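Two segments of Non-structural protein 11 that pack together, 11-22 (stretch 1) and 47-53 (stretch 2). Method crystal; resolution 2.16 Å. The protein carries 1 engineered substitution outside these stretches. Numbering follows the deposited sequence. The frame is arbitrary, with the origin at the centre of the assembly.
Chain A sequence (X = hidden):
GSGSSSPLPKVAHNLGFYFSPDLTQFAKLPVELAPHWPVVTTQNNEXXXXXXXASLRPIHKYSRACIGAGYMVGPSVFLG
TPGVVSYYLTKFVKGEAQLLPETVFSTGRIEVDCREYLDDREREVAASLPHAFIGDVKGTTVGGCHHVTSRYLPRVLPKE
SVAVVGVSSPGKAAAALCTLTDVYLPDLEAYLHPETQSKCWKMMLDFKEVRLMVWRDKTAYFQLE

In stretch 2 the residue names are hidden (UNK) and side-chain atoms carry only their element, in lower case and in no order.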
# COMPACT_ATOMS: atom_id res chain seq x y z
N VAL A 11 -0.09 -10.18 21.58
CA VAL A 11 -0.61 -11.30 20.78
C VAL A 11 -1.95 -11.76 21.34
O VAL A 11 -2.94 -11.90 20.60
CB VAL A 11 0.39 -12.48 20.72
CG1 VAL A 11 -0.29 -13.77 20.27
CG2 VAL A 11 1.54 -12.17 19.78
N ALA A 12 -1.97 -12.02 22.65
CA ALA A 12 -3.20 -12.45 23.33
C ALA A 12 -4.25 -11.34 23.29
O ALA A 12 -5.41 -11.64 23.02
CB ALA A 12 -2.91 -12.84 24.78
N HIS A 13 -3.85 -10.09 23.54
CA HIS A 13 -4.79 -8.96 23.51
C HIS A 13 -5.50 -8.88 22.15
O HIS A 13 -6.72 -8.75 22.09
CB HIS A 13 -4.11 -7.62 23.77
CG HIS A 13 -3.48 -7.49 25.12
ND1 HIS A 13 -3.79 -8.32 26.18
CD2 HIS A 13 -2.57 -6.61 25.60
CE1 HIS A 13 -3.08 -7.97 27.24
NE2 HIS A 13 -2.34 -6.92 26.91
N ASN A 14 -4.73 -9.02 21.07
CA ASN A 14 -5.30 -8.98 19.72
C ASN A 14 -6.33 -10.08 19.45
O ASN A 14 -7.16 -9.92 18.57
CB ASN A 14 -4.18 -9.02 18.66
CG ASN A 14 -3.27 -7.80 18.72
OD1 ASN A 14 -3.65 -6.76 19.23
ND2 ASN A 14 -2.07 -7.93 18.20
N LEU A 15 -6.26 -11.19 20.19
CA LEU A 15 -7.28 -12.25 20.15
C LEU A 15 -8.41 -12.10 21.20
O LEU A 15 -9.29 -12.94 21.28
CB LEU A 15 -6.61 -13.63 20.31
CG LEU A 15 -5.71 -14.07 19.16
CD1 LEU A 15 -4.85 -15.26 19.56
CD2 LEU A 15 -6.53 -14.40 17.93
N GLY A 16 -8.37 -11.03 21.99
CA GLY A 16 -9.39 -10.74 22.99
C GLY A 16 -9.16 -11.34 24.37
O GLY A 16 -10.11 -11.46 25.15
N PHE A 17 -7.92 -11.69 24.69
CA PHE A 17 -7.59 -12.29 25.97
C PHE A 17 -6.65 -11.37 26.74
O PHE A 17 -5.58 -10.98 26.24
CB PHE A 17 -6.96 -13.67 25.77
CG PHE A 17 -7.88 -14.66 25.14
CD1 PHE A 17 -8.05 -14.70 23.76
CD2 PHE A 17 -8.62 -15.55 25.93
CE1 PHE A 17 -8.92 -15.60 23.18
CE2 PHE A 17 -9.48 -16.47 25.34
CZ PHE A 17 -9.63 -16.49 23.97
N TYR A 18 -7.09 -10.98 27.94
CA TYR A 18 -6.34 -10.10 28.83
C TYR A 18 -6.09 -10.71 30.21
O TYR A 18 -5.03 -10.48 30.79
CB TYR A 18 -7.06 -8.76 29.00
CG TYR A 18 -7.27 -8.01 27.70
CD1 TYR A 18 -8.30 -8.37 26.84
CD2 TYR A 18 -6.44 -6.94 27.34
CE1 TYR A 18 -8.50 -7.69 25.65
CE2 TYR A 18 -6.65 -6.25 26.15
CZ TYR A 18 -7.68 -6.64 25.32
OH TYR A 18 -7.91 -5.99 24.13
N PHE A 19 -7.06 -11.44 30.75
CA PHE A 19 -6.92 -12.07 32.06
C PHE A 19 -6.18 -13.40 31.97
O PHE A 19 -6.31 -14.12 30.99
CB PHE A 19 -8.30 -12.32 32.71
CG PHE A 19 -8.89 -11.10 33.37
CD1 PHE A 19 -8.19 -10.41 34.36
CD2 PHE A 19 -10.16 -10.66 33.04
CE1 PHE A 19 -8.73 -9.29 34.97
CE2 PHE A 19 -10.72 -9.55 33.66
CZ PHE A 19 -10.00 -8.86 34.62
N SER A 20 -5.40 -13.70 33.01
CA SER A 20 -4.79 -15.01 33.17
C SER A 20 -4.79 -15.39 34.64
O SER A 20 -4.42 -14.58 35.49
CB SER A 20 -3.35 -15.00 32.69
OG SER A 20 -2.81 -16.30 32.79
N PRO A 21 -5.18 -16.64 34.95
CA PRO A 21 -4.98 -17.10 36.31
C PRO A 21 -3.51 -17.37 36.66
O PRO A 21 -3.15 -17.26 37.82
CB PRO A 21 -5.80 -18.39 36.38
CG PRO A 21 -5.83 -18.88 34.98
CD PRO A 21 -5.81 -17.67 34.11
N ASP A 22 -2.67 -17.69 35.66
CA ASP A 22 -1.31 -18.21 35.91
C ASP A 22 -0.13 -17.41 35.34
O ASP A 22 0.95 -17.48 35.89
CB ASP A 22 -1.21 -19.68 35.43
CG ASP A 22 -1.58 -19.86 33.95
OD1 ASP A 22 -2.65 -19.37 33.54
OD2 ASP A 22 -0.82 -20.53 33.21
N UNK A 47 -12.63 -26.62 32.49
CA UNK A 47 -13.52 -25.76 33.27
C UNK A 47 -13.54 -24.30 32.78
O UNK A 47 -14.41 -23.54 33.19
n UNK A 47 -11.38 -27.69 38.56
c UNK A 47 -13.14 -27.19 36.88
c UNK A 47 -11.68 -27.02 37.26
c UNK A 47 -13.35 -27.18 35.38
c UNK A 47 -13.17 -25.80 34.76
N UNK A 48 -12.57 -23.90 31.94
CA UNK A 48 -12.51 -22.55 31.38
C UNK A 48 -12.86 -22.60 29.89
O UNK A 48 -11.96 -22.72 29.06
c UNK A 48 -9.24 -22.30 34.84
c UNK A 48 -6.87 -22.31 34.89
c UNK A 48 -11.12 -21.94 31.60
n UNK A 48 -10.55 -22.34 35.25
c UNK A 48 -6.84 -22.15 33.49
c UNK A 48 -9.25 -22.14 33.43
c UNK A 48 -8.02 -22.07 32.75
c UNK A 48 -8.06 -22.38 35.57
c UNK A 48 -11.36 -22.21 34.16
c UNK A 48 -10.61 -22.09 33.02
N UNK A 49 -14.16 -22.48 29.55
CA UNK A 49 -14.57 -22.75 28.16
C UNK A 49 -14.07 -21.76 27.13
O UNK A 49 -13.96 -22.12 25.96
c UNK A 49 -16.42 -21.89 29.42
c UNK A 49 -16.10 -22.73 28.24
c UNK A 49 -15.31 -22.11 30.40
N UNK A 50 -13.80 -20.52 27.52
CA UNK A 50 -13.18 -19.54 26.63
C UNK A 50 -11.76 -19.35 27.11
O UNK A 50 -11.52 -18.73 28.15
c UNK A 50 -13.99 -18.25 26.62
c UNK A 50 -15.44 -18.49 26.26
o UNK A 50 -16.31 -18.43 27.16
o UNK A 50 -15.72 -18.78 25.09
N UNK A 51 -10.82 -19.94 26.40
CA UNK A 51 -9.44 -19.92 26.83
C UNK A 51 -8.49 -19.97 25.66
O UNK A 51 -8.78 -20.59 24.63
n UNK A 51 -9.07 -24.88 27.62
n UNK A 51 -10.06 -26.74 26.71
c UNK A 51 -9.36 -22.46 27.23
c UNK A 51 -10.17 -25.54 27.27
c UNK A 51 -9.02 -23.55 28.24
n UNK A 51 -11.39 -25.02 27.47
c UNK A 51 -9.15 -21.08 27.81
N UNK A 52 -7.35 -19.32 25.83
CA UNK A 52 -6.30 -19.29 24.83
C UNK A 52 -5.14 -20.01 25.49
O UNK A 52 -4.52 -19.46 26.40
c UNK A 52 -5.93 -17.85 24.47
c UNK A 52 -4.47 -16.21 23.26
c UNK A 52 -5.31 -18.27 22.08
c UNK A 52 -4.84 -17.68 23.40
N UNK A 53 -4.88 -21.25 25.08
CA UNK A 53 -3.86 -22.06 25.74
C UNK A 53 -2.55 -21.90 24.98
O UNK A 53 -2.51 -22.14 23.77
c UNK A 53 -3.13 -24.33 26.54
c UNK A 53 -5.55 -23.74 26.57
c UNK A 53 -4.23 -23.55 25.83

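Position 47 carries four side-chain carbons in an unbranched row ending in one nitrogen. The chain is out of reach of stretch 1 and touches nothing there. A four-carbon chain with a terminal amine is lysine, Lys47.

At position 48, one carbon leads into fused five- and six-membered rings holding eight carbons and one nitrogen, an indole. CA-to-CB points toward stretch 1, and a carbon of the six-membered ring comes within 3.6 Å of CG of Pro21. The residue is Trp48, the ring carbon is CH2, and the approach is oblique to the ring.

Position 49 has three carbons that close a ring onto its own backbone N, and they are out of reach of stretch 1; the closed ring is the signature of proline, Pro49.

Two carbons, the second carrying two oxygens, make up the side chain at position 50. The backbone makes its contact: C of position 50 lies 4.1 Å from CE2 of Phe17, at the ring edge and near the ring plane, while CA-to-CB points sideways. This short carboxylate is Asp50.

Position 51 shows three carbons, a nitrogen, then a carbon bearing two more nitrogens. CA-to-CB points away from stretch 1, and the backbone again supplies the contact, C of position 51 to Phe17 CE2 at 3.7 Å. The guanidinium identifies Arg51. The side chain turns back within its own stretch, where Arg51 NH1 donates a hydrogen bond to Trp48 O at 2.9 Å and 163°.

Position 52 has four carbons, forked at the second, and CA-to-CB points toward stretch 1. Its CB sits 3.6 Å from the centroid of the Phe17 ring and 4° off the ring normal, a CH-pi contact over the face. One fork tip lies 4.0 Å from CB of Ala12 and 3.8 Å from CD1 of Leu15. The fork after a single methylene gives Leu52, with chi1 t and chi2 p; the tip is CD2.

At position 53 one carbon carries two others, branching directly at CB, and none of them reaches stretch 1: valine, Val53.

The contact is apolar, buries 298 Å² over both sides, and has no hydrogen bond across it. Leu52 is its centre, with 92 Å² covered, the largest share of any residue. Its CB packs over Phe17 while its CD2 reaches Ala12 and Leu15. On stretch 1, a Schellman motif with positive phi at Gly16 follows the helix, and Phe17 N bonds back to Ala12 O at 3.0 Å. Pro21 against Trp48 forms a second, separate patch.

Stretch 2, residues 47-53: KWPDRLV
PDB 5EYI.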